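Local coordinates for protein putative Transcriptional Regulator (Rhodococcus sp., PDB 2IA2) that probably regulates transcription as an IclR-family factor, binding DNA through a helix-turn-helix domain and perhaps sensing a small-molecule effector through its C-terminal domain, at residues A[164-170]-A[183-187]. Sequence-based numbering, arbitrary orientation.
Sequences DAYLEKL and RDELK
Leu167, Leu170 and Leu186 form the apolar seam between helices 160-169 and 183-196, a roughly antiparallel pair in the GAF-like C-terminal domain of this IclR-type regulator; the local axes run at 145° and come within 10.6 Å. Leucine suits the seam because its two methyls can serve two neighbours: CD2 of Leu167 meets CD2 of Leu186 at 3.9 Å, while its CD1 rests 3.6 Å from CG of Lys187, whose chain passes at about a right angle. Leu170 CD2 presses on the same Leu186 methyl at 3.5 Å, a tight fit, and Tyr146 touches both leucines. Without the two methyls, as with an alanine at Leu167, a gap is likely to open between the helices, costing Leu186 CD2 and the Lys187 chain a packing partner. The long lysine can line this leucine and still carry its charge across to exposed Asp164: extended from CB, it brings CE to 3.1 Å from Asp164 OD1, and with chi4 at -44° NZ stays 3.6 Å from that oxygen, a long salt bridge. Polar links gather where helix 160-169 ends and its last carbonyls run out of regular i+4 partners; Leu167 O has just a weak bond from Leu170 N. Arginine, rich in N-H groups, can serve several: Arg183 NE donates a weak bond to Leu167 O (3.0 Å) at the guanidinium edge, and NH2 a second weak one to Leu170 O (2.8 Å), oblique to that plane, with an N-H...O angle of 130°.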
loop_
_atom_site.group_PDB
_atom_site.type_symbol
_atom_site.label_atom_id
_atom_site.label_comp_id
_atom_site.label_asym_id
_atom_site.label_seq_id
_atom_site.Cartn_x
_atom_site.Cartn_y
_atom_site.Cartn_z
ATOM N N ASP A 164 -10.277 13.562 -27.367
ATOM C CA ASP A 164 -10.627 14.400 -28.527
ATOM C C ASP A 164 -9.844 15.701 -28.511
ATOM O O ASP A 164 -9.396 16.151 -29.533
ATOM C CB ASP A 164 -12.151 14.638 -28.573
ATOM C CG ASP A 164 -12.916 13.451 -29.200
ATOM O OD1 ASP A 164 -12.356 12.846 -30.156
ATOM O OD2 ASP A 164 -14.071 13.137 -28.773
ATOM N N ALA A 165 -9.659 16.267 -27.320
ATOM C CA ALA A 165 -8.836 17.461 -27.092
ATOM C C ALA A 165 -7.383 17.229 -27.461
ATOM O O ALA A 165 -6.767 18.058 -28.132
ATOM C CB ALA A 165 -8.921 17.866 -25.626
ATOM N N TYR A 166 -6.831 16.127 -26.959
ATOM C CA TYR A 166 -5.484 15.690 -27.304
ATOM C C TYR A 166 -5.282 15.574 -28.820
ATOM O O TYR A 166 -4.235 15.988 -29.361
ATOM C CB TYR A 166 -5.194 14.325 -26.649
ATOM C CG TYR A 166 -4.000 13.661 -27.280
ATOM C CD1 TYR A 166 -2.704 13.998 -26.879
ATOM C CD2 TYR A 166 -4.155 12.731 -28.287
ATOM C CE1 TYR A 166 -1.593 13.394 -27.430
ATOM C CE2 TYR A 166 -3.049 12.116 -28.860
ATOM C CZ TYR A 166 -1.778 12.454 -28.437
ATOM O OH TYR A 166 -0.676 11.867 -29.021
ATOM N N LEU A 167 -6.272 14.993 -29.495
ATOM C CA LEU A 167 -6.169 14.711 -30.916
ATOM C C LEU A 167 -6.319 15.984 -31.726
ATOM O O LEU A 167 -5.685 16.125 -32.758
ATOM C CB LEU A 167 -7.230 13.719 -31.354
ATOM C CG LEU A 167 -7.011 12.273 -30.943
ATOM C CD1 LEU A 167 -8.277 11.501 -31.275
ATOM C CD2 LEU A 167 -5.789 11.722 -31.688
ATOM N N GLU A 168 -7.147 16.907 -31.240
ATOM C CA GLU A 168 -7.241 18.249 -31.839
ATOM C C GLU A 168 -5.903 19.018 -31.789
ATOM O O GLU A 168 -5.477 19.609 -32.769
ATOM C CB GLU A 168 -8.334 19.046 -31.122
ATOM C CG GLU A 168 -9.004 20.117 -31.971
ATOM C CD GLU A 168 -10.286 20.652 -31.319
ATOM O OE1 GLU A 168 -10.831 19.988 -30.380
ATOM O OE2 GLU A 168 -10.751 21.741 -31.752
ATOM N N LYS A 169 -5.250 18.972 -30.636
ATOM C CA LYS A 169 -3.990 19.651 -30.394
ATOM C C LYS A 169 -2.757 18.991 -31.080
ATOM O O LYS A 169 -1.723 19.633 -31.255
ATOM C CB LYS A 169 -3.775 19.781 -28.865
ATOM C CG LYS A 169 -2.385 20.333 -28.471
ATOM C CD LYS A 169 -2.423 21.298 -27.279
ATOM C CE LYS A 169 -2.181 20.575 -25.947
ATOM N NZ LYS A 169 -2.582 21.437 -24.771
ATOM N N LEU A 170 -2.868 17.721 -31.462
ATOM C CA LEU A 170 -1.712 16.937 -31.898
ATOM C C LEU A 170 -1.206 17.301 -33.284
ATOM O O LEU A 170 -1.976 17.448 -34.242
ATOM C CB LEU A 170 -2.021 15.434 -31.844
ATOM C CG LEU A 170 -0.889 14.459 -32.207
ATOM C CD1 LEU A 170 0.346 14.627 -31.377
ATOM C CD2 LEU A 170 -1.400 13.033 -32.115
ATOM N N ARG A 183 -5.401 12.101 -38.285
ATOM C CA ARG A 183 -6.006 12.168 -36.944
ATOM C C ARG A 183 -7.134 11.159 -36.773
ATOM O O ARG A 183 -7.309 10.589 -35.698
ATOM C CB ARG A 183 -6.548 13.565 -36.647
ATOM C CG ARG A 183 -5.483 14.631 -36.456
ATOM C CD ARG A 183 -6.133 15.971 -36.106
ATOM N NE ARG A 183 -5.174 16.952 -35.601
ATOM C CZ ARG A 183 -4.789 18.031 -36.276
ATOM N NH1 ARG A 183 -5.278 18.265 -37.492
ATOM N NH2 ARG A 183 -3.910 18.874 -35.737
ATOM N N ASP A 184 -7.900 10.956 -37.840
ATOM C CA ASP A 184 -8.999 9.988 -37.837
ATOM C C ASP A 184 -8.508 8.511 -37.805
ATOM O O ASP A 184 -9.087 7.655 -37.124
ATOM C CB ASP A 184 -9.926 10.248 -39.035
ATOM C CG ASP A 184 -9.191 10.193 -40.371
ATOM O OD1 ASP A 184 -8.440 11.149 -40.705
ATOM O OD2 ASP A 184 -9.373 9.189 -41.094
ATOM N N GLU A 185 -7.445 8.231 -38.549
ATOM C CA GLU A 185 -6.829 6.910 -38.548
ATOM C C GLU A 185 -6.129 6.637 -37.205
ATOM O O GLU A 185 -6.150 5.511 -36.702
ATOM C CB GLU A 185 -5.822 6.819 -39.682
ATOM C CG GLU A 185 -5.331 5.422 -39.956
ATOM C CD GLU A 185 -4.169 5.407 -40.920
ATOM O OE1 GLU A 185 -3.856 6.473 -41.526
ATOM O OE2 GLU A 185 -3.561 4.319 -41.060
ATOM N N LEU A 186 -5.536 7.678 -36.628
ATOM C CA LEU A 186 -4.943 7.550 -35.308
ATOM C C LEU A 186 -6.001 7.265 -34.251
ATOM O O LEU A 186 -5.824 6.367 -33.451
ATOM C CB LEU A 186 -4.113 8.781 -34.929
ATOM C CG LEU A 186 -3.551 8.844 -33.490
ATOM C CD1 LEU A 186 -2.702 7.617 -33.089
ATOM C CD2 LEU A 186 -2.719 10.094 -33.375
ATOM N N LYS A 187 -7.096 8.022 -34.249
ATOM C CA LYS A 187 -8.176 7.806 -33.300
ATOM C C LYS A 187 -8.683 6.367 -33.395
ATOM O O LYS A 187 -9.002 5.745 -32.377
ATOM C CB LYS A 187 -9.332 8.751 -33.622
ATOM C CG LYS A 187 -10.385 8.896 -32.548
ATOM C CD LYS A 187 -11.506 9.748 -33.104
ATOM C CE LYS A 187 -12.429 10.321 -32.029
ATOM N NZ LYS A 187 -12.784 9.353 -31.006
#